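PDB 1UOY: bubble protein from Penicillium brevicompactum, which is possibly a toxin, perhaps one that recognises molecules bearing a negatively charged surface. Local coordinates for residues D24-V36 with D48-A62. Numbering follows the deposited sequence.
Sequences DRHFCGCDRTGVV and DCGSSSCKGTSNGGA
C54 is tied to C28 by a disulfide and to R32 by two hydrogen bonds. Its SG lies anti to its own backbone N (chi1 -177°), which carries the sulfur over to C28, and the bridge has a torsion of -85° about the S-S bond. C54 N donates to R32 O at 2.9 Å, in the carbonyl plane on a lone pair. The straight R32 chain reaches along C54, and NH1 donates to C54 O at 3.0 Å from above the carbonyl plane; NH2 forms a salt bridge with D10. Next door, T33 lays CB and CG2 against the G50 and S51 backbone, T33 CG2 being 3.5 Å from G50 O, while T33 O takes a bent bond from C49 N. T33 N closes an Asx turn on D31 OD1, to which T33 OG1 also donates, from the same face of the carboxylate. Beside the disulfide, A62 CB packs 3.8 Å from C28 SG, and A62 N donates to H26 O; farther along, G60 CA makes a CH-pi contact over one face of the F27 ring. The contact thus joins strand 26-28 and the 29-33 turn region to the 49-54 loop and the hairpin after it: in a 64-residue chain without helix, the C28-C54 crosslink and its flanking backbone bonds probably hold these parts together.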
loop_
_atom_site.group_PDB
_atom_site.type_symbol
_atom_site.label_atom_id
_atom_site.label_comp_id
_atom_site.label_asym_id
_atom_site.label_seq_id
_atom_site.Cartn_x
_atom_site.Cartn_y
_atom_site.Cartn_z
ATOM N N ASP A 24 1.539 -3.181 -11.049
ATOM C CA ASP A 24 0.481 -2.301 -10.614
ATOM C C ASP A 24 -0.303 -2.819 -9.447
ATOM O O ASP A 24 -1.427 -2.403 -9.234
ATOM C CB ASP A 24 -0.438 -1.948 -11.789
ATOM C CG ASP A 24 -1.133 -3.142 -12.409
ATOM O OD1 ASP A 24 -1.188 -4.244 -11.819
ATOM O OD2 ASP A 24 -1.690 -2.954 -13.526
ATOM N N ARG A 25 0.310 -3.701 -8.653
ATOM C CA ARG A 25 -0.398 -4.184 -7.447
ATOM C C ARG A 25 -0.762 -3.014 -6.547
ATOM O O ARG A 25 0.013 -2.056 -6.354
ATOM C CB ARG A 25 0.521 -5.103 -6.632
ATOM C CG ARG A 25 0.699 -6.500 -7.213
ATOM C CD ARG A 25 1.639 -7.248 -6.279
ATOM N NE ARG A 25 2.040 -8.612 -6.672
ATOM C CZ ARG A 25 3.036 -8.884 -7.505
ATOM N NH1 ARG A 25 3.679 -7.942 -8.185
ATOM N NH2 ARG A 25 3.567 -10.119 -7.503
ATOM N N HIS A 26 -1.938 -3.139 -5.935
ATOM C CA HIS A 26 -2.404 -2.135 -4.979
ATOM C C HIS A 26 -2.392 -2.714 -3.585
ATOM O O HIS A 26 -2.909 -3.804 -3.330
ATOM C CB HIS A 26 -3.827 -1.733 -5.351
ATOM C CG HIS A 26 -3.863 -0.786 -6.480
ATOM N ND1 HIS A 26 -5.037 -0.223 -6.926
ATOM C CD2 HIS A 26 -2.872 -0.273 -7.233
ATOM C CE1 HIS A 26 -4.756 0.606 -7.922
ATOM N NE2 HIS A 26 -3.453 0.586 -8.129
ATOM N N PHE A 27 -1.759 -1.969 -2.693
ATOM C CA PHE A 27 -1.667 -2.309 -1.273
ATOM C C PHE A 27 -2.258 -1.183 -0.435
ATOM O O PHE A 27 -2.642 -0.150 -0.986
ATOM C CB PHE A 27 -0.193 -2.540 -0.863
ATOM C CG PHE A 27 0.365 -3.840 -1.399
ATOM C CD1 PHE A 27 0.156 -5.025 -0.707
ATOM C CD2 PHE A 27 1.066 -3.875 -2.578
ATOM C CE1 PHE A 27 0.674 -6.243 -1.204
ATOM C CE2 PHE A 27 1.586 -5.081 -3.092
ATOM C CZ PHE A 27 1.398 -6.257 -2.412
ATOM N N CYS A 28 -2.379 -1.399 0.872
ATOM C CA CYS A 28 -2.864 -0.364 1.769
ATOM C C CYS A 28 -1.705 0.308 2.452
ATOM O O CYS A 28 -0.703 -0.353 2.759
ATOM C CB CYS A 28 -3.722 -0.975 2.854
ATOM S SG CYS A 28 -5.266 -1.666 2.234
ATOM N N GLY A 29 -1.815 1.625 2.703
ATOM C CA GLY A 29 -0.800 2.296 3.500
ATOM C C GLY A 29 -0.925 1.833 4.945
ATOM O O GLY A 29 -1.856 1.116 5.339
ATOM N N CYS A 30 0.034 2.233 5.756
ATOM C CA CYS A 30 0.047 1.788 7.131
ATOM C C CYS A 30 -1.171 2.189 7.948
ATOM O O CYS A 30 -1.656 1.389 8.763
ATOM C CB CYS A 30 1.323 2.211 7.865
ATOM S SG CYS A 30 2.860 1.882 6.939
ATOM N N ASP A 31 -1.660 3.407 7.752
ATOM C CA ASP A 31 -2.845 3.805 8.497
ATOM C C ASP A 31 -4.153 3.508 7.826
ATOM O O ASP A 31 -5.207 3.849 8.351
ATOM C CB ASP A 31 -2.766 5.274 8.922
ATOM C CG ASP A 31 -2.851 6.244 7.770
ATOM O OD1 ASP A 31 -3.163 5.852 6.623
ATOM O OD2 ASP A 31 -2.638 7.470 8.034
ATOM N N ARG A 32 -4.075 2.752 6.718
ATOM C CA ARG A 32 -5.223 2.333 5.920
ATOM C C ARG A 32 -6.059 3.450 5.364
ATOM O O ARG A 32 -7.140 3.212 4.864
ATOM C CB ARG A 32 -6.096 1.325 6.688
ATOM C CG ARG A 32 -5.305 0.033 6.981
ATOM C CD ARG A 32 -6.275 -1.079 7.463
ATOM N NE ARG A 32 -5.502 -2.306 7.753
ATOM C CZ ARG A 32 -5.142 -3.205 6.833
ATOM N NH1 ARG A 32 -5.499 -3.055 5.556
ATOM N NH2 ARG A 32 -4.334 -4.213 7.181
ATOM N N THR A 33 -5.532 4.669 5.350
ATOM C CA THR A 33 -6.292 5.783 4.776
ATOM C C THR A 33 -6.047 5.979 3.302
ATOM O O THR A 33 -6.650 6.857 2.697
ATOM C CB THR A 33 -6.049 7.160 5.470
ATOM O OG1 THR A 33 -4.686 7.561 5.259
ATOM C CG2 THR A 33 -6.371 7.079 6.970
ATOM N N GLY A 34 -5.214 5.106 2.710
ATOM C CA GLY A 34 -4.973 5.213 1.297
ATOM C C GLY A 34 -4.542 3.898 0.678
ATOM O O GLY A 34 -4.045 3.019 1.349
ATOM N N VAL A 35 -4.807 3.808 -0.606
ATOM C CA VAL A 35 -4.371 2.707 -1.446
ATOM C C VAL A 35 -3.095 3.161 -2.107
ATOM O O VAL A 35 -3.039 4.299 -2.658
ATOM C CB VAL A 35 -5.379 2.430 -2.523
ATOM C CG1 VAL A 35 -4.866 1.288 -3.437
ATOM C CG2 VAL A 35 -6.706 2.013 -1.863
ATOM N N VAL A 36 -2.035 2.330 -2.098
ATOM C CA VAL A 36 -0.763 2.710 -2.733
ATOM C C VAL A 36 -0.371 1.738 -3.855
ATOM O O VAL A 36 -0.724 0.543 -3.832
ATOM C CB VAL A 36 0.386 2.777 -1.681
ATOM C CG1 VAL A 36 0.097 3.919 -0.648
ATOM C CG2 VAL A 36 0.491 1.465 -0.859
ATOM N N ASP A 48 -7.222 8.185 -2.004
ATOM C CA ASP A 48 -7.316 8.587 -0.612
ATOM C C ASP A 48 -8.633 8.073 -0.067
ATOM O O ASP A 48 -9.706 8.548 -0.480
ATOM C CB ASP A 48 -7.300 10.121 -0.517
ATOM C CG ASP A 48 -7.096 10.634 0.878
ATOM O OD1 ASP A 48 -7.188 9.847 1.855
ATOM O OD2 ASP A 48 -6.853 11.869 1.046
ATOM N N CYS A 49 -8.577 7.093 0.835
ATOM C CA CYS A 49 -9.772 6.559 1.445
ATOM C C CYS A 49 -10.384 7.524 2.434
ATOM O O CYS A 49 -11.548 7.397 2.775
ATOM C CB CYS A 49 -9.445 5.222 2.153
ATOM S SG CYS A 49 -8.693 3.960 1.098
ATOM N N GLY A 50 -9.577 8.487 2.878
ATOM C CA GLY A 50 -10.050 9.470 3.861
ATOM C C GLY A 50 -9.950 8.845 5.228
ATOM O O GLY A 50 -8.998 9.126 5.965
ATOM N N SER A 51 -10.933 8.015 5.542
ATOM C CA SER A 51 -10.899 7.239 6.784
ATOM C C SER A 51 -10.010 5.977 6.562
ATOM O O SER A 51 -9.591 5.651 5.418
ATOM C CB SER A 51 -12.306 6.836 7.163
ATOM O OG SER A 51 -12.873 6.090 6.070
ATOM N N SER A 52 -9.729 5.291 7.666
ATOM C CA SER A 52 -8.811 4.139 7.693
ATOM C C SER A 52 -9.457 2.853 7.213
ATOM O O SER A 52 -9.396 1.863 7.911
ATOM C CB SER A 52 -8.292 3.959 9.129
ATOM O OG SER A 52 -9.379 3.941 10.056
ATOM N N SER A 53 -10.064 2.887 6.029
ATOM C CA SER A 53 -10.842 1.757 5.562
ATOM C C SER A 53 -10.219 0.797 4.581
ATOM O O SER A 53 -10.847 -0.213 4.218
ATOM C CB SER A 53 -12.143 2.285 4.945
ATOM O OG SER A 53 -11.836 2.944 3.714
ATOM N N CYS A 54 -9.006 1.081 4.124
ATOM C CA CYS A 54 -8.406 0.217 3.083
ATOM C C CYS A 54 -8.239 -1.235 3.517
ATOM O O CYS A 54 -7.911 -1.496 4.678
ATOM C CB CYS A 54 -7.042 0.805 2.704
ATOM S SG CYS A 54 -6.170 -0.063 1.350
ATOM N N LYS A 55 -8.479 -2.163 2.583
ATOM C CA LYS A 55 -8.190 -3.590 2.856
ATOM C C LYS A 55 -7.719 -4.238 1.556
ATOM O O LYS A 55 -8.159 -3.869 0.460
ATOM C CB LYS A 55 -9.389 -4.390 3.403
ATOM C CG LYS A 55 -10.587 -4.446 2.464
ATOM C CD LYS A 55 -11.417 -3.136 2.649
ATOM C CE LYS A 55 -12.828 -3.229 2.106
ATOM N NZ LYS A 55 -13.511 -1.922 2.251
ATOM N N GLY A 56 -6.816 -5.209 1.679
ATOM C CA GLY A 56 -6.357 -5.922 0.518
ATOM C C GLY A 56 -5.789 -7.242 0.962
ATOM O O GLY A 56 -6.145 -7.803 2.015
ATOM N N THR A 57 -4.899 -7.764 0.127
ATOM C CA THR A 57 -4.280 -9.048 0.415
ATOM C C THR A 57 -2.769 -8.957 0.266
ATOM O O THR A 57 -2.205 -7.957 -0.200
ATOM C CB THR A 57 -4.757 -10.174 -0.569
ATOM O OG1 THR A 57 -4.085 -10.059 -1.842
ATOM C CG2 THR A 57 -6.255 -10.094 -0.807
ATOM N N SER A 58 -2.093 -10.037 0.645
ATOM C CA SER A 58 -0.651 -10.087 0.530
ATOM C C SER A 58 -0.174 -10.045 -0.929
ATOM O O SER A 58 0.999 -9.809 -1.179
ATOM C CB SER A 58 -0.124 -11.373 1.185
ATOM O OG SER A 58 -0.610 -12.507 0.475
ATOM N N ASN A 59 -1.108 -10.236 -1.856
ATOM C CA ASN A 59 -0.757 -10.223 -3.273
ATOM C C ASN A 59 -1.283 -8.991 -3.975
ATOM O O ASN A 59 -1.174 -8.893 -5.199
ATOM C CB ASN A 59 -1.373 -11.473 -3.939
ATOM C CG ASN A 59 -0.591 -12.726 -3.622
ATOM O OD1 ASN A 59 0.548 -12.822 -3.997
ATOM N ND2 ASN A 59 -1.195 -13.666 -2.886
ATOM N N GLY A 60 -1.815 -8.045 -3.195
ATOM C CA GLY A 60 -2.399 -6.838 -3.788
ATOM C C GLY A 60 -3.920 -6.875 -3.714
ATOM O O GLY A 60 -4.491 -7.509 -2.830
ATOM N N GLY A 61 -4.586 -6.180 -4.623
ATOM C CA GLY A 61 -6.046 -6.131 -4.611
ATOM C C GLY A 61 -6.650 -5.153 -3.611
ATOM O O GLY A 61 -7.853 -5.226 -3.331
ATOM N N ALA A 62 -5.839 -4.261 -3.050
ATOM C CA ALA A 62 -6.411 -3.321 -2.076
ATOM C C ALA A 62 -7.452 -2.357 -2.672
ATOM O O ALA A 62 -7.325 -1.885 -3.801
ATOM C CB ALA A 62 -5.298 -2.504 -1.426
HETATM O O HOH W 1 3.675 -11.859 -5.044
HETATM O O HOH W 2 -7.551 -0.013 -5.813
HETATM O O HOH W 3 -3.753 -5.065 -7.050
HETATM O O HOH W 4 -3.316 -5.317 -0.834
#